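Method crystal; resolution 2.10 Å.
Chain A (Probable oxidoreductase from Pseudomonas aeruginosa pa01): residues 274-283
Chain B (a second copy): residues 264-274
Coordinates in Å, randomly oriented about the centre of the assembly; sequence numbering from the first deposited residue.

Chain A, residues 274-283: RMEGMVVMDY
Chain B (264-274) NYLSLLVNRAR

Two arginine guanidiniums of like charge meet over each other's faces, their planes inclined by about 40°, where these two copies of one protein meet: Arg A274 NH1 sits 2.9 Å from Arg B274 NE, with Arg B274 NE over one face of the Arg A274 guanidinium. Both groups are donors, so no hydrogen bond joins them. The pairing illustrates a general principle, that like-charged guanidiniums can approach closely where a carboxylate lies at hand. Here it belongs to Glu A276, whose OE1 accepts a hydrogen bond from Arg B274 NE at 3.2 Å, within a salt bridge and near the guanidinium plane, and also forms a salt bridge with Arg A274 NH1 at 3.5 Å. Both arginines begin t, t, m, with chi4 at -154° in Arg A274 and 128° in Arg B274; Glu A276 is t, t with chi3 at -15°.

The backbones beneath are extended. Strand A274-A277 runs antiparallel to the end of the chain B stretch, with Glu A276 and Arg B274 forming a non-hydrogen-bonded pair, CA to CA 4.3 Å, their side chains on the same sheet face. One residue on, Gly A277 N donates to Ala B273 O at 3.1 Å and a nearly straight 168°. CA-H...O contacts reinforce this register, from Glu A276 CA to Ala B273 O (3.4 Å) and from Arg B274 CA to Met A275 O (3.5 Å).

Gly A277 (phi/psi -92/153) makes the closest CA-to-CA approach between the two stretches. Gly A277 CA lies 3.9 Å from Leu B269 CA and 3.4 Å from Leu B268 O; an ideal CB on Gly A277 would fall 2.1 Å from that Leu B268 O, a clash.

Chain B reaches this position through a type I turn, Asn B264 to Ser B267, and a short helix including residues 267-270. The helix closes in a Schellman motif: Arg B272 takes positive phi (46/54), while Ala B273 N bonds back to Leu B268 O at 2.8 Å and Arg B272 N to Leu B269 O at 3.0 Å.

Arg B272 (m, p, p, chi4 -177°) then meets Asp A282 (m), in the 3-10 segment of chain A, through a two-pronged salt bridge: NE to Asp A282 OD2 at 2.8 Å and NH2 to Asp A282 OD1 at 2.9 Å. Arg B272 NH1 donates to Val B270 O at 3.0 Å, tying the guanidinium to its own helix.

Apolar contacts complete the junction. Met A275 (t, t, m) brings SD to 4.1 Å from Leu B268 CD1, and Val A279 CG2 (t) lies 4.1 Å from Leu B269 CD1 (t, p). A water donates to Arg B272 O at 2.8 Å and, weakly, to Glu A276 OE2 at 2.9 Å.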

# COMPACT_ATOMS: atom_id res chain seq x y z
N ARG A 274 0.94 -3.88 4.69
CA ARG A 274 -0.13 -3.54 3.75
C ARG A 274 -0.46 -2.04 3.82
O ARG A 274 -0.59 -1.46 4.90
CB ARG A 274 -1.37 -4.36 4.08
CG ARG A 274 -2.61 -4.04 3.26
CD ARG A 274 -3.85 -4.80 3.75
NE ARG A 274 -3.87 -6.26 3.51
CZ ARG A 274 -4.99 -7.01 3.39
NH1 ARG A 274 -6.23 -6.50 3.50
NH2 ARG A 274 -4.87 -8.31 3.15
N MET A 275 -0.57 -1.43 2.64
CA MET A 275 -1.03 -0.04 2.51
C MET A 275 -2.28 -0.02 1.65
O MET A 275 -2.28 -0.49 0.52
CB MET A 275 0.05 0.84 1.89
CG MET A 275 -0.36 2.30 1.76
SD MET A 275 0.88 3.31 0.92
CE MET A 275 1.93 3.76 2.28
N GLU A 276 -3.35 0.51 2.21
CA GLU A 276 -4.67 0.42 1.59
C GLU A 276 -5.49 1.71 1.73
O GLU A 276 -5.57 2.32 2.80
CB GLU A 276 -5.45 -0.75 2.17
CG GLU A 276 -6.77 -1.02 1.47
CD GLU A 276 -7.42 -2.32 1.89
OE1 GLU A 276 -6.76 -3.17 2.50
OE2 GLU A 276 -8.62 -2.49 1.60
N GLY A 277 -6.12 2.09 0.63
CA GLY A 277 -6.99 3.27 0.60
C GLY A 277 -8.42 2.94 0.89
O GLY A 277 -8.88 1.81 0.69
N MET A 278 -9.14 3.92 1.43
CA MET A 278 -10.57 3.79 1.67
C MET A 278 -11.28 5.11 1.47
O MET A 278 -10.70 6.18 1.58
CB MET A 278 -10.88 3.24 3.08
CG MET A 278 -10.66 4.22 4.23
SD MET A 278 -11.92 5.47 4.47
CE MET A 278 -13.29 4.54 5.10
N VAL A 279 -12.59 5.00 1.24
CA VAL A 279 -13.47 6.15 1.11
C VAL A 279 -14.74 5.84 1.89
O VAL A 279 -15.31 4.76 1.73
CB VAL A 279 -13.76 6.40 -0.40
CG1 VAL A 279 -15.12 7.03 -0.62
CG2 VAL A 279 -12.64 7.25 -0.98
N VAL A 280 -15.19 6.77 2.73
CA VAL A 280 -16.26 6.49 3.68
C VAL A 280 -17.57 6.13 3.00
O VAL A 280 -18.34 5.32 3.51
CB VAL A 280 -16.49 7.67 4.68
CG1 VAL A 280 -16.92 8.95 3.95
CG2 VAL A 280 -17.49 7.26 5.75
N MET A 281 -17.84 6.72 1.83
CA MET A 281 -19.11 6.46 1.14
C MET A 281 -19.27 5.00 0.70
O MET A 281 -20.39 4.52 0.56
CB MET A 281 -19.35 7.43 -0.03
CG MET A 281 -19.84 8.81 0.39
SD MET A 281 -21.23 8.82 1.55
CE MET A 281 -22.64 8.72 0.45
N ASP A 282 -18.16 4.27 0.56
CA ASP A 282 -18.23 2.81 0.31
C ASP A 282 -18.89 2.04 1.45
O ASP A 282 -19.35 0.91 1.25
CB ASP A 282 -16.83 2.21 0.09
CG ASP A 282 -16.21 2.64 -1.22
OD1 ASP A 282 -16.91 3.26 -2.04
OD2 ASP A 282 -15.00 2.40 -1.42
N TYR A 283 -18.97 2.66 2.63
CA TYR A 283 -19.58 2.03 3.80
C TYR A 283 -21.01 2.53 4.12
O TYR A 283 -21.58 2.19 5.16
CB TYR A 283 -18.68 2.23 5.02
CG TYR A 283 -17.37 1.50 4.93
CD1 TYR A 283 -16.29 2.08 4.28
CD2 TYR A 283 -17.21 0.23 5.47
CE1 TYR A 283 -15.07 1.44 4.18
CE2 TYR A 283 -16.00 -0.45 5.35
CZ TYR A 283 -14.94 0.17 4.71
OH TYR A 283 -13.71 -0.46 4.58
N ASN B 264 2.31 8.69 -7.56
CA ASN B 264 0.89 8.39 -7.83
C ASN B 264 0.25 7.44 -6.81
O ASN B 264 -0.81 6.85 -7.08
CB ASN B 264 0.73 7.80 -9.24
CG ASN B 264 1.13 8.78 -10.33
OD1 ASN B 264 0.77 9.95 -10.28
ND2 ASN B 264 1.86 8.30 -11.33
N TYR B 265 0.86 7.32 -5.64
CA TYR B 265 0.40 6.36 -4.61
C TYR B 265 -1.04 6.63 -4.15
O TYR B 265 -1.74 5.71 -3.74
CB TYR B 265 1.35 6.35 -3.40
CG TYR B 265 1.05 7.41 -2.38
CD1 TYR B 265 1.52 8.71 -2.55
CD2 TYR B 265 0.31 7.12 -1.24
CE1 TYR B 265 1.24 9.69 -1.61
CE2 TYR B 265 0.03 8.09 -0.30
CZ TYR B 265 0.49 9.37 -0.48
OH TYR B 265 0.19 10.32 0.45
N LEU B 266 -1.49 7.88 -4.25
CA LEU B 266 -2.87 8.23 -3.87
C LEU B 266 -3.92 7.61 -4.78
O LEU B 266 -5.11 7.62 -4.47
CB LEU B 266 -3.06 9.75 -3.79
CG LEU B 266 -2.49 10.40 -2.52
CD1 LEU B 266 -2.57 11.92 -2.61
CD2 LEU B 266 -3.25 9.88 -1.29
N SER B 267 -3.48 7.05 -5.90
CA SER B 267 -4.37 6.21 -6.71
C SER B 267 -4.96 5.08 -5.87
O SER B 267 -6.06 4.60 -6.12
CB SER B 267 -3.62 5.64 -7.93
OG SER B 267 -4.52 4.90 -8.73
N LEU B 268 -4.21 4.63 -4.87
CA LEU B 268 -4.70 3.61 -3.90
C LEU B 268 -5.90 4.08 -3.11
O LEU B 268 -6.79 3.29 -2.78
CB LEU B 268 -3.59 3.21 -2.93
CG LEU B 268 -2.36 2.52 -3.51
CD1 LEU B 268 -1.28 2.37 -2.45
CD2 LEU B 268 -2.74 1.17 -4.12
N LEU B 269 -5.94 5.38 -2.83
CA LEU B 269 -7.12 6.01 -2.21
C LEU B 269 -8.28 6.13 -3.20
O LEU B 269 -9.39 5.65 -2.95
CB LEU B 269 -6.74 7.39 -1.66
CG LEU B 269 -7.86 8.26 -1.07
CD1 LEU B 269 -8.64 7.54 0.01
CD2 LEU B 269 -7.26 9.53 -0.49
N VAL B 270 -8.02 6.78 -4.33
CA VAL B 270 -9.05 7.00 -5.37
C VAL B 270 -9.73 5.70 -5.79
O VAL B 270 -10.96 5.63 -5.91
CB VAL B 270 -8.42 7.67 -6.60
CG1 VAL B 270 -9.46 7.87 -7.69
CG2 VAL B 270 -7.80 9.00 -6.20
N ASN B 271 -8.93 4.65 -5.95
CA ASN B 271 -9.42 3.33 -6.35
C ASN B 271 -9.65 2.34 -5.20
O ASN B 271 -10.02 1.18 -5.43
CB ASN B 271 -8.43 2.75 -7.36
CG ASN B 271 -8.40 3.56 -8.64
OD1 ASN B 271 -9.39 3.60 -9.36
ND2 ASN B 271 -7.28 4.24 -8.90
N ARG B 272 -9.45 2.81 -3.98
CA ARG B 272 -9.64 1.99 -2.77
C ARG B 272 -8.98 0.62 -2.96
O ARG B 272 -9.58 -0.44 -2.82
CB ARG B 272 -11.12 1.87 -2.42
CG ARG B 272 -11.71 3.21 -2.03
CD ARG B 272 -12.26 3.96 -3.24
NE ARG B 272 -13.66 3.65 -3.48
CZ ARG B 272 -14.38 4.12 -4.50
NH1 ARG B 272 -13.83 4.93 -5.40
NH2 ARG B 272 -15.66 3.79 -4.62
N ALA B 273 -7.71 0.71 -3.29
CA ALA B 273 -6.88 -0.41 -3.67
C ALA B 273 -5.86 -0.70 -2.59
O ALA B 273 -5.65 0.11 -1.69
CB ALA B 273 -6.13 -0.06 -4.96
N ARG B 274 -5.20 -1.84 -2.73
CA ARG B 274 -4.27 -2.36 -1.73
C ARG B 274 -2.89 -2.58 -2.32
O ARG B 274 -2.75 -3.14 -3.42
CB ARG B 274 -4.82 -3.67 -1.16
CG ARG B 274 -3.90 -4.39 -0.19
CD ARG B 274 -4.43 -5.77 0.15
NE ARG B 274 -5.78 -5.69 0.72
CZ ARG B 274 -6.84 -6.38 0.30
NH1 ARG B 274 -6.75 -7.25 -0.71
NH2 ARG B 274 -8.01 -6.21 0.91
O HOH W 1 -8.46 -2.54 -1.34